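Local coordinates for protein chorismate mutase (Burkholderia thailandensis, PDB 6CNZ) that probably catalyses the rearrangement of chorismate to prephenate, a step on the route to phenylalanine and tyrosine, as an all-helical dimeric chorismate mutase, at residues Asn19-Ala24 / Thr165-Val170; Thr74-Gln79 / Gln120-Ala125. All coordinates share one frame; numbering follows the deposited sequence.

Contact 1: Asn19-Ala24 / Thr165-Val170; sequences NLVALA and TALSHV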
ATOM      1  N   ASN A  19       9.111   6.798  -1.326  1.00 28.76           N
ATOM      2  CA  ASN A  19       7.665   6.912  -1.489  1.00 30.01           C
ATOM      3  C   ASN A  19       7.219   6.354  -2.830  1.00 27.60           C
ATOM      4  O   ASN A  19       6.181   5.681  -2.916  1.00 22.33           O
ATOM      5  CB  ASN A  19       7.245   8.369  -1.337  1.00 27.26           C
ATOM      6  CG  ASN A  19       6.957   8.739   0.111  1.00 30.25           C
ATOM      7  OD1 ASN A  19       6.661   7.873   0.932  1.00 33.54           O
ATOM      8  ND2 ASN A  19       7.002  10.023   0.418  1.00 35.71           N
ATOM      9  N   LEU A  20       8.019   6.588  -3.874  1.00 19.84           N
ATOM     10  CA  LEU A  20       7.705   6.059  -5.201  1.00 29.41           C
ATOM     11  C   LEU A  20       7.668   4.531  -5.195  1.00 27.40           C
ATOM     12  O   LEU A  20       6.741   3.917  -5.737  1.00 25.47           O
ATOM     13  CB  LEU A  20       8.738   6.567  -6.221  1.00 23.64           C
ATOM     14  CG  LEU A  20       8.432   6.253  -7.684  1.00 26.55           C
ATOM     15  CD1 LEU A  20       7.109   6.911  -8.082  1.00 26.13           C
ATOM     16  CD2 LEU A  20       9.552   6.712  -8.600  1.00 22.99           C
ATOM     17  N   VAL A  21       8.687   3.899  -4.602  1.00 21.35           N
ATOM     18  CA  VAL A  21       8.715   2.439  -4.481  1.00 19.26           C
ATOM     19  C   VAL A  21       7.470   1.932  -3.754  1.00 19.20           C
ATOM     20  O   VAL A  21       6.794   1.002  -4.208  1.00 24.68           O
ATOM     21  CB  VAL A  21      10.011   2.001  -3.764  1.00 20.02           C
ATOM     22  CG1 VAL A  21      10.023   0.483  -3.484  1.00 22.01           C
ATOM     23  CG2 VAL A  21      11.218   2.400  -4.579  1.00 20.29           C
ATOM     24  N   ALA A  22       7.155   2.532  -2.608  1.00 20.16           N
ATOM     25  CA  ALA A  22       6.020   2.060  -1.816  1.00 20.04           C
ATOM     26  C   ALA A  22       4.725   2.130  -2.608  1.00 22.86           C
ATOM     27  O   ALA A  22       3.918   1.191  -2.582  1.00 20.70           O
ATOM     28  CB  ALA A  22       5.897   2.880  -0.532  1.00 21.00           C
ATOM     29  N   LEU A  23       4.523   3.219  -3.349  1.00 20.71           N
ATOM     30  CA  LEU A  23       3.272   3.354  -4.086  1.00 26.89           C
ATOM     31  C   LEU A  23       3.237   2.416  -5.284  1.00 21.14           C
ATOM     32  O   LEU A  23       2.184   1.831  -5.590  1.00 21.77           O
ATOM     33  CB  LEU A  23       3.061   4.810  -4.508  1.00 26.00           C
ATOM     34  CG  LEU A  23       2.718   5.764  -3.346  1.00 25.29           C
ATOM     35  CD1 LEU A  23       2.965   7.217  -3.757  1.00 27.13           C
ATOM     36  CD2 LEU A  23       1.270   5.558  -2.816  1.00 23.05           C
ATOM     37  N   ALA A  24       4.383   2.241  -5.964  1.00 27.04           N
ATOM     38  CA  ALA A  24       4.431   1.307  -7.084  1.00 26.37           C
ATOM     39  C   ALA A  24       4.127  -0.100  -6.610  1.00 25.49           C
ATOM     40  O   ALA A  24       3.433  -0.861  -7.290  1.00 22.06           O
ATOM     41  CB  ALA A  24       5.799   1.342  -7.773  1.00 19.76           C
ATOM     42  N   THR A 165      10.334  -4.590 -13.026  1.00 22.23           N
ATOM     43  CA  THR A 165       9.763  -4.086 -14.277  1.00 29.15           C
ATOM     44  C   THR A 165       9.138  -2.711 -14.077  1.00 30.47           C
ATOM     45  O   THR A 165       9.381  -1.785 -14.859  1.00 34.65           O
ATOM     46  CB  THR A 165       8.719  -5.071 -14.816  1.00 32.35           C
ATOM     47  OG1 THR A 165       9.336  -6.335 -15.064  1.00 35.99           O
ATOM     48  CG2 THR A 165       8.096  -4.564 -16.118  1.00 24.82           C
ATOM     49  N   ALA A 166       8.361  -2.550 -13.002  1.00 22.18           N
ATOM     50  CA  ALA A 166       7.602  -1.322 -12.805  1.00 27.02           C
ATOM     51  C   ALA A 166       8.501  -0.118 -12.576  1.00 25.21           C
ATOM     52  O   ALA A 166       8.082   1.021 -12.821  1.00 26.53           O
ATOM     53  CB  ALA A 166       6.642  -1.468 -11.620  1.00 29.04           C
ATOM     54  N   LEU A 167       9.704  -0.332 -12.059  1.00 24.56           N
ATOM     55  CA  LEU A 167      10.600   0.773 -11.740  1.00 23.76           C
ATOM     56  C   LEU A 167      11.788   0.841 -12.696  1.00 29.54           C
ATOM     57  O   LEU A 167      12.821   1.421 -12.359  1.00 28.56           O
ATOM     58  CB  LEU A 167      11.061   0.649 -10.290  1.00 22.86           C
ATOM     59  CG  LEU A 167       9.861   0.647  -9.317  1.00 24.12           C
ATOM     60  CD1 LEU A 167      10.236   0.183  -7.911  1.00 18.04           C
ATOM     61  CD2 LEU A 167       9.228   2.038  -9.281  1.00 22.07           C
ATOM     62  N   SER A 168      11.654   0.279 -13.894  1.00 30.13           N
ATOM     63  CA  SER A 168      12.812   0.082 -14.755  1.00 30.03           C
ATOM     64  C   SER A 168      13.136   1.288 -15.636  1.00 33.61           C
ATOM     65  O   SER A 168      14.181   1.282 -16.294  1.00 33.97           O
ATOM     66  CB  SER A 168      12.624  -1.180 -15.616  1.00 27.88           C
ATOM     67  OG  SER A 168      11.610  -1.022 -16.605  1.00 37.09           O
ATOM     68  N   HIS A 169      12.308   2.339 -15.643  1.00 30.10           N
ATOM     69  CA  HIS A 169      12.660   3.572 -16.350  1.00 29.13           C
ATOM     70  C   HIS A 169      12.509   4.800 -15.460  1.00 33.87           C
ATOM     71  O   HIS A 169      12.258   5.906 -15.953  1.00 39.74           O
ATOM     72  CB  HIS A 169      11.841   3.744 -17.626  1.00 29.73           C
ATOM     73  CG  HIS A 169      12.012   2.623 -18.595  1.00 35.52           C
ATOM     74  ND1 HIS A 169      11.259   1.471 -18.536  1.00 37.33           N
ATOM     75  CD2 HIS A 169      12.874   2.458 -19.627  1.00 39.99           C
ATOM     76  CE1 HIS A 169      11.636   0.650 -19.501  1.00 39.87           C
ATOM     77  NE2 HIS A 169      12.616   1.226 -20.177  1.00 42.49           N
ATOM     78  N   VAL A 170      12.695   4.630 -14.152  1.00 29.37           N
ATOM     79  CA  VAL A 170      12.699   5.778 -13.255  1.00 27.39           C
ATOM     80  C   VAL A 170      13.969   6.596 -13.446  1.00 29.62           C
ATOM     81  O   VAL A 170      13.931   7.836 -13.477  1.00 25.56           O
ATOM     82  CB  VAL A 170      12.525   5.307 -11.794  1.00 36.27           C
ATOM     83  CG1 VAL A 170      12.824   6.433 -10.819  1.00 31.12           C
ATOM     84  CG2 VAL A 170      11.107   4.797 -11.577  1.00 25.11           C
TER

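Contact 2: Thr74-Gln79 / Gln120-Ala125; sequences TFFDDQ and QSLIAA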
ATOM      1  N   THR A  74       5.909   6.676 -20.146  1.00 29.40           N
ATOM      2  CA  THR A  74       6.790   5.517 -20.065  1.00 32.33           C
ATOM      3  C   THR A  74       6.687   4.836 -18.706  1.00 26.40           C
ATOM      4  O   THR A  74       6.590   3.607 -18.630  1.00 35.46           O
ATOM      5  CB  THR A  74       8.233   5.942 -20.331  1.00 36.45           C
ATOM      6  OG1 THR A  74       8.341   6.385 -21.678  1.00 40.02           O
ATOM      7  CG2 THR A  74       9.183   4.769 -20.116  1.00 37.26           C
ATOM      8  N   PHE A  75       6.697   5.623 -17.624  1.00 32.33           N
ATOM      9  CA  PHE A  75       6.561   5.048 -16.292  1.00 30.98           C
ATOM     10  C   PHE A  75       5.267   4.254 -16.170  1.00 32.39           C
ATOM     11  O   PHE A  75       5.242   3.190 -15.537  1.00 27.99           O
ATOM     12  CB  PHE A  75       6.624   6.144 -15.231  1.00 32.81           C
ATOM     13  CG  PHE A  75       6.453   5.643 -13.810  1.00 29.62           C
ATOM     14  CD1 PHE A  75       7.501   5.018 -13.146  1.00 25.41           C
ATOM     15  CD2 PHE A  75       5.253   5.820 -13.138  1.00 25.41           C
ATOM     16  CE1 PHE A  75       7.358   4.568 -11.841  1.00 24.60           C
ATOM     17  CE2 PHE A  75       5.095   5.377 -11.826  1.00 25.92           C
ATOM     18  CZ  PHE A  75       6.153   4.748 -11.172  1.00 23.04           C
ATOM     19  N   PHE A  76       4.185   4.735 -16.790  1.00 29.63           N
ATOM     20  CA  PHE A  76       2.940   3.985 -16.670  1.00 31.87           C
ATOM     21  C   PHE A  76       2.868   2.840 -17.672  1.00 31.85           C
ATOM     22  O   PHE A  76       2.251   1.813 -17.364  1.00 30.64           O
ATOM     23  CB  PHE A  76       1.726   4.920 -16.761  1.00 28.04           C
ATOM     24  CG  PHE A  76       1.323   5.491 -15.417  1.00 29.15           C
ATOM     25  CD1 PHE A  76       1.977   6.601 -14.886  1.00 25.65           C
ATOM     26  CD2 PHE A  76       0.324   4.894 -14.663  1.00 34.66           C
ATOM     27  CE1 PHE A  76       1.623   7.118 -13.642  1.00 29.86           C
ATOM     28  CE2 PHE A  76      -0.035   5.410 -13.412  1.00 37.23           C
ATOM     29  CZ  PHE A  76       0.619   6.525 -12.904  1.00 36.66           C
ATOM     30  N   ASP A  77       3.544   2.951 -18.823  1.00 31.27           N
ATOM     31  CA  ASP A  77       3.805   1.756 -19.629  1.00 31.87           C
ATOM     32  C   ASP A  77       4.375   0.633 -18.770  1.00 28.92           C
ATOM     33  O   ASP A  77       3.928  -0.519 -18.857  1.00 24.22           O
ATOM     34  CB  ASP A  77       4.778   2.062 -20.770  1.00 38.29           C
ATOM     35  CG  ASP A  77       4.106   2.709 -21.969  1.00 49.68           C
ATOM     36  OD1 ASP A  77       2.866   2.589 -22.117  1.00 49.41           O
ATOM     37  OD2 ASP A  77       4.830   3.339 -22.776  1.00 62.69           O
ATOM     38  N   ASP A  78       5.351   0.971 -17.911  1.00 23.75           N
ATOM     39  CA  ASP A  78       5.978  -0.015 -17.031  1.00 31.34           C
ATOM     40  C   ASP A  78       5.024  -0.518 -15.944  1.00 31.56           C
ATOM     41  O   ASP A  78       5.123  -1.683 -15.538  1.00 31.36           O
ATOM     42  CB  ASP A  78       7.238   0.566 -16.383  1.00 22.55           C
ATOM     43  CG  ASP A  78       8.386   0.731 -17.379  1.00 25.12           C
ATOM     44  OD1 ASP A  78       8.401   0.034 -18.411  1.00 26.21           O
ATOM     45  OD2 ASP A  78       9.292   1.537 -17.108  1.00 26.34           O
ATOM     46  N   GLN A  79       4.132   0.341 -15.428  1.00 26.94           N
ATOM     47  CA  GLN A  79       3.156  -0.127 -14.432  1.00 28.75           C
ATOM     48  C   GLN A  79       2.232  -1.171 -15.034  1.00 27.74           C
ATOM     49  O   GLN A  79       1.960  -2.212 -14.418  1.00 26.17           O
ATOM     50  CB  GLN A  79       2.320   1.034 -13.869  1.00 26.24           C
ATOM     51  CG  GLN A  79       3.134   2.182 -13.234  1.00 25.12           C
ATOM     52  CD  GLN A  79       4.310   1.696 -12.403  1.00 25.84           C
ATOM     53  OE1 GLN A  79       4.131   1.128 -11.319  1.00 21.75           O
ATOM     54  NE2 GLN A  79       5.531   1.925 -12.905  1.00 29.02           N
ATOM     55  N   GLN A 120      -3.025   9.271  -9.447  1.00 38.28           N
ATOM     56  CA  GLN A 120      -2.642  10.608  -9.001  1.00 43.91           C
ATOM     57  C   GLN A 120      -1.492  10.575  -7.997  1.00 37.12           C
ATOM     58  O   GLN A 120      -0.625  11.456  -8.023  1.00 34.10           O
ATOM     59  CB  GLN A 120      -3.841  11.342  -8.396  1.00 45.34           C
ATOM     60  CG  GLN A 120      -3.530  12.815  -8.040  1.00 53.20           C
ATOM     61  CD  GLN A 120      -2.838  13.599  -9.178  1.00 62.66           C
ATOM     62  OE1 GLN A 120      -3.205  13.486 -10.354  1.00 65.78           O
ATOM     63  NE2 GLN A 120      -1.835  14.397  -8.820  1.00 61.03           N
ATOM     64  N   SER A 121      -1.488   9.607  -7.072  1.00 34.76           N
ATOM     65  CA  SER A 121      -0.391   9.536  -6.100  1.00 36.12           C
ATOM     66  C   SER A 121       0.931   9.222  -6.792  1.00 31.41           C
ATOM     67  O   SER A 121       1.969   9.808  -6.463  1.00 34.31           O
ATOM     68  CB  SER A 121      -0.680   8.477  -5.032  1.00 29.75           C
ATOM     69  OG  SER A 121      -1.959   8.656  -4.465  1.00 43.14           O
ATOM     70  N   LEU A 122       0.905   8.301  -7.750  1.00 28.87           N
ATOM     71  CA  LEU A 122       2.112   7.963  -8.494  1.00 28.16           C
ATOM     72  C   LEU A 122       2.606   9.138  -9.318  1.00 34.48           C
ATOM     73  O   LEU A 122       3.818   9.384  -9.389  1.00 34.80           O
ATOM     74  CB  LEU A 122       1.842   6.762  -9.391  1.00 24.13           C
ATOM     75  CG  LEU A 122       1.845   5.456  -8.599  1.00 29.46           C
ATOM     76  CD1 LEU A 122       1.465   4.288  -9.498  1.00 26.62           C
ATOM     77  CD2 LEU A 122       3.229   5.232  -7.991  1.00 30.57           C
ATOM     78  N   ILE A 123       1.692   9.877  -9.953  1.00 31.52           N
ATOM     79  CA  ILE A 123       2.133  11.017 -10.751  1.00 34.45           C
ATOM     80  C   ILE A 123       2.764  12.072  -9.858  1.00 34.81           C
ATOM     81  O   ILE A 123       3.807  12.639 -10.194  1.00 32.50           O
ATOM     82  CB  ILE A 123       0.972  11.590 -11.583  1.00 29.77           C
ATOM     83  CG1 ILE A 123       0.610  10.601 -12.681  1.00 43.91           C
ATOM     84  CG2 ILE A 123       1.354  12.928 -12.198  1.00 31.57           C
ATOM     85  CD1 ILE A 123      -0.338  11.164 -13.693  1.00 45.20           C
ATOM     86  N   ALA A 124       2.166  12.330  -8.694  1.00 37.59           N
ATOM     87  CA  ALA A 124       2.763  13.275  -7.756  1.00 34.04           C
ATOM     88  C   ALA A 124       4.081  12.745  -7.192  1.00 36.10           C
ATOM     89  O   ALA A 124       5.031  13.515  -6.985  1.00 31.03           O
ATOM     90  CB  ALA A 124       1.778  13.583  -6.628  1.00 36.05           C
ATOM     91  N   ALA A 125       4.162  11.435  -6.935  1.00 30.72           N
ATOM     92  CA  ALA A 125       5.411  10.867  -6.442  1.00 33.79           C
ATOM     93  C   ALA A 125       6.503  10.938  -7.502  1.00 32.78           C
ATOM     94  O   ALA A 125       7.659  11.230  -7.185  1.00 32.75           O
ATOM     95  CB  ALA A 125       5.204   9.417  -5.996  1.00 28.44           C
TER

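Contact 1: Asn19-Ala24 / Thr165-Val170
Leu167 meets helix 15-29 with both of its methyl groups. Leu167 CD2 lies 3.8 Å from Ala24 CB, and Leu167 CD1 lies 4.1 Å from Val21 CG2. The Leu167 and Val21 side chains cross at about a right angle. Leu167 CG stands anti to its carbonyl carbon (chi1 -58°), and the extended chi2 of 166° carries the fork of the side chain up to the helix. Leu20 makes the second touch. Its CD2 and the methyls of Val170 come tip to tip, with Leu20 CD2 3.9 Å from Val170 CG2 and 4.0 Å from Val170 CG1. Leu167 is the first residue beyond helix 157-166, and a type I beta turn from Leu167 to Val170 brings Val170 back to helix 15-29. The contact packs the turn near the C-terminal end of the modelled chain on the N-terminal helix of an all-helical chorismate mutase fold. The turn is tied to Thr165 in the last turn of helix 157-166, since Thr165 O accepts from both Ser168 N and Ser168 OG, the latter at 2.9 Å. Leu20 and Val170 both touch Phe75 and Val129, while Leu167 leans on Ile146. On helix 15-29, Ala22 packs on Ala22 of the second subunit.

Contact 2: Thr74-Gln79 / Gln120-Ala125
Phe76 reaches across to helix 107-129 with the outer end of its ring. Phe76 CZ is 3.7 Å from Leu122 CB, and Phe76 CE1 is 3.8 Å from Ile123 CG1. Both partners approach the ring obliquely. Leu122 has a second neighbour in Phe75, whose ring edge faces it: Leu122 CD2 sits near the ring plane, 4.3 Å from Phe75 CE2. With chi1 at 178°, Phe75 CG lies opposite the backbone N, and the ring extends toward helix 107-129. The two rings also brace each other, with Phe76 CE1 at the edge of the Phe75 ring and in its plane. Gln79 folds back over the rings, its NE2 3.3 Å above the centre of the Phe75 ring and its CG over the rim of Phe76. Gln79 NE2 donates to Phe75 O at 2.9 Å, a fairly straight bond of 163°. Gln79 N reaches the same oxygen from the opposite face of its plane. The contact packs helix 69-96, in its chorismate mutase type II family region, on helix 107-129 of the all-helical fold. The short segments run at 133° to each other, with axes 11.7 Å apart, a wide spacing bridged by the large rings. No hydrogen bond joins them, so their direct contact is apolar packing.

The two contacts lie side by side in the core, with centres about 8 Å apart. Along the chain the order is 19-24, 74-79, 120-125, 165-170, so contact 1 joins the outer pair of segments and contact 2 the inner pair. They use different helices: 15-29 and the end of 157-166 for contact 1, 69-96 and 107-129 for contact 2. Leu23 CB packs on Leu122 CD2 at 3.5 Å. The buried Gln79 NE2 also probably donates to Ala166 O. The first helix and the C-terminal turn thus meet the middle helices by apolar packing and by a polar link beside it. Both contacts also touch the second subunit, which links this core to the dimer interface.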